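Sulfite dehydrogenase (Paracoccus pantotrophus, PDB 2XTS) oxidises protein-bound sulfane sulfur with a molybdenum cofactor, as the catalytic subunit of the sulfane dehydrogenase SoxCD, in which it is paired with a haem c cytochrome. Local coordinates at the interface of chains A and C and the interface of chains A and B. Sequence-based numbering; all coordinates share one arbitrary frame. Chains: chain A/B, Sulfite dehydrogenase; chain C, Cytochrome.

Contact 1 joins a sulfite dehydrogenase chain to its cytochrome partner, and contact 2 joins the two copies of the dehydrogenase to each other. Chain A takes part in both, with the 3-10 helix 32-34 in contact 1 and with helix 103-106 and the loop after it in contact 2; no residue is shared, and the C-alpha centres lie about 45 Å apart. In contact 1 the end of the ordered C-terminal tail of the cytochrome rests against the dehydrogenase, whereas contact 2 is part of a two-fold symmetric interface and recurs with the chains exchanged. Together they illustrate how two dehydrogenases and two cytochromes are held in the deposited assembly.

Contact 1: the interface of chains A and C. Residues chain A 32-33; chain C 203-204.
The imidazole of A:His32 takes C:Ala204, the last ordered residue of the cytochrome, at its edge, with the carbonyl oxygen O of C:Ala204 in the ring plane and 3.6 Å from NE2 of A:His32. That separation is too long to be counted as a hydrogen bond, so the approach is a loose polar one. One face of the imidazole is turned to A:Phe33, whose CG stands 4.2 Å above the plane and towards the rim. In return, NE2 of A:His32 lies over one face of the phenyl ring, 3.3 Å above its plane and again displaced to the rim. The two neighbours in the 3-10 helix 32-34 thus form an offset pair, inclined at roughly 40°, that presents ring edges to the cytochrome.

The phenyl ring meets the tail through the edge that carries CD1 and CE1. CE1 touches the methyl group CB of C:Ala203 at 3.8 Å and the carbonyl oxygen O of C:Ala204 at 3.7 Å. CD1 stands slightly farther from both atoms. This edge is therefore straddled by two successive residues of the tail, the methyl on one side of the phenyl plane and the oxygen on the side of A:His32. The torsions bring the two rings together: CG of A:His32 sits between its backbone N and carbonyl carbon (chi1 73°), while CG of A:Phe33 is anti to its carbonyl carbon (chi1 -54°). The imidazole reaches out with NE2 foremost, while the phenyl runs across the tail and offers its CD1-CE1 flank.

C:Ala204 buries 39 Å² here and A:Phe33 28 Å², against 7 Å² for A:His32, which makes the phenyl ring the main support on chain A and the imidazole a flanking one. The patch is a small docking point for the loop that ends the ordered cytochrome chain. By laying this tail against the dehydrogenase, it may contribute modestly to holding the haem-bearing partner on the molybdenum subunit.

Contact 2: the interface of chains A and B. Residues chain A 104, 108; chain B 278-279.
A:Arg108 lies flat on the imidazole of B:His279, and this stack is the tight part of the contact. The guanidinium and ring planes are 11° apart, and NE sits over the middle of the ring face, 3.4 Å from its centroid, a cation-pi contact. Farther back along the arginine, CD packs on CD2 of B:His279 at 3.6 Å; CD and NE lie over the ring, while CZ and the two terminal nitrogens project past its ND1 side. The two side chains run past each other in opposite directions, the arginine bending at chi3 (68°) to follow the imidazole. Shortening A:Arg108 to an alanine removes the stacked group, and the B:His279 imidazole is likely to be left freer to turn about its chi2, with a gap over that face.

The second support comes from A:Glu104 on helix 103-106, whose extended chain reaches the stem of the histidine and not its ring. Its carboxylate carbon CD rests 3.6 Å from CB of B:His279, with carboxylate and ring planes 80° apart. OE1 remains 6.1 Å from ND1 of B:His279, so any charge effect on the ring would probably be weak, and the histidine's charge is not seen.

Towards B:Arg278 the contact loosens: this residue buries 10 Å² against 68 Å² for B:His279, and its backbone O comes no nearer than 4.4 Å to OE1 of A:Glu104. Its long side chain leads away from both chain A residues. B:His279 is therefore the loop residue through which this patch of the two-fold interface between dehydrogenase subunits is packed. At the heart of the stack, ND1 of B:His279 lies over the centre of the A:Arg108 guanidinium, 3.3 Å from CZ.

Contact 1: the interface of chains A and C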
loop_
_atom_site.group_PDB
_atom_site.type_symbol
_atom_site.label_atom_id
_atom_site.label_comp_id
_atom_site.label_asym_id
_atom_site.label_seq_id
_atom_site.Cartn_x
_atom_site.Cartn_y
_atom_site.Cartn_z
ATOM N N HIS A 32 -10.770 9.698 10.890
ATOM C CA HIS A 32 -11.441 9.013 11.978
ATOM C C HIS A 32 -12.749 8.377 11.533
ATOM O O HIS A 32 -13.190 7.407 12.126
ATOM C CB HIS A 32 -11.615 9.948 13.186
ATOM C CG HIS A 32 -12.651 11.001 12.999
ATOM N ND1 HIS A 32 -12.361 12.258 12.526
ATOM C CD2 HIS A 32 -13.979 10.980 13.240
ATOM C CE1 HIS A 32 -13.477 12.966 12.469
ATOM N NE2 HIS A 32 -14.471 12.215 12.903
ATOM N N PHE A 33 -13.359 8.894 10.476
ATOM C CA PHE A 33 -14.608 8.318 9.959
ATOM C C PHE A 33 -14.457 6.904 9.433
ATOM O O PHE A 33 -15.449 6.209 9.169
ATOM C CB PHE A 33 -15.212 9.163 8.821
ATOM C CG PHE A 33 -15.421 10.606 9.149
ATOM C CD1 PHE A 33 -16.359 10.993 10.076
ATOM C CD2 PHE A 33 -14.713 11.576 8.473
ATOM C CE1 PHE A 33 -16.562 12.347 10.339
ATOM C CE2 PHE A 33 -14.910 12.899 8.723
ATOM C CZ PHE A 33 -15.832 13.290 9.659
ATOM N N ALA C 203 -22.645 11.545 10.999
ATOM C CA ALA C 203 -21.267 11.062 11.096
ATOM C C ALA C 203 -20.838 11.021 12.558
ATOM O O ALA C 203 -21.327 11.804 13.370
ATOM C CB ALA C 203 -20.339 11.983 10.301
ATOM N N ALA C 204 -19.928 10.107 12.884
ATOM C CA ALA C 204 -19.385 9.998 14.239
ATOM C C ALA C 204 -18.588 11.243 14.607
ATOM O O ALA C 204 -17.894 11.807 13.758
ATOM C CB ALA C 204 -18.498 8.760 14.353
#

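Contact 2: the interface of chains A and B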
loop_
_atom_site.group_PDB
_atom_site.type_symbol
_atom_site.label_atom_id
_atom_site.label_comp_id
_atom_site.label_asym_id
_atom_site.label_seq_id
_atom_site.Cartn_x
_atom_site.Cartn_y
_atom_site.Cartn_z
ATOM N N GLU A 104 22.811 -5.525 7.243
ATOM C CA GLU A 104 23.621 -4.732 6.331
ATOM C C GLU A 104 24.069 -5.575 5.129
ATOM O O GLU A 104 24.022 -5.105 3.988
ATOM C CB GLU A 104 24.808 -4.153 7.082
ATOM C CG GLU A 104 25.782 -3.418 6.230
ATOM C CD GLU A 104 26.935 -2.872 7.036
ATOM O OE1 GLU A 104 26.930 -1.657 7.327
ATOM O OE2 GLU A 104 27.844 -3.664 7.356
ATOM N N ARG A 108 22.798 -5.891 0.352
ATOM C CA ARG A 108 23.799 -5.820 -0.714
ATOM C C ARG A 108 23.639 -6.874 -1.785
ATOM O O ARG A 108 24.374 -6.836 -2.774
ATOM C CB ARG A 108 25.195 -5.882 -0.099
ATOM C CG ARG A 108 25.453 -4.802 0.900
ATOM C CD ARG A 108 26.767 -4.972 1.595
ATOM N NE ARG A 108 27.865 -4.754 0.670
ATOM C CZ ARG A 108 29.149 -4.821 0.997
ATOM N NH1 ARG A 108 29.515 -5.132 2.231
ATOM N NH2 ARG A 108 30.062 -4.566 0.077
ATOM N N ARG B 278 27.865 2.955 3.897
ATOM C CA ARG B 278 28.605 2.787 5.139
ATOM C C ARG B 278 29.265 1.422 5.219
ATOM O O ARG B 278 30.036 1.192 6.139
ATOM C CB ARG B 278 27.688 2.948 6.344
ATOM C CG ARG B 278 27.058 4.314 6.498
ATOM C CD ARG B 278 26.427 4.387 7.868
ATOM N NE ARG B 278 26.053 5.739 8.285
ATOM C CZ ARG B 278 24.828 6.268 8.219
ATOM N NH1 ARG B 278 23.803 5.599 7.689
ATOM N NH2 ARG B 278 24.636 7.500 8.676
ATOM N N HIS B 279 28.977 0.532 4.283
ATOM C CA HIS B 279 29.446 -0.848 4.399
ATOM C C HIS B 279 30.753 -1.183 3.686
ATOM O O HIS B 279 31.167 -2.345 3.687
ATOM C CB HIS B 279 28.365 -1.817 3.943
ATOM C CG HIS B 279 27.865 -1.586 2.550
ATOM N ND1 HIS B 279 28.671 -1.572 1.434
ATOM C CD2 HIS B 279 26.603 -1.411 2.100
ATOM C CE1 HIS B 279 27.922 -1.385 0.357
ATOM N NE2 HIS B 279 26.660 -1.308 0.736
#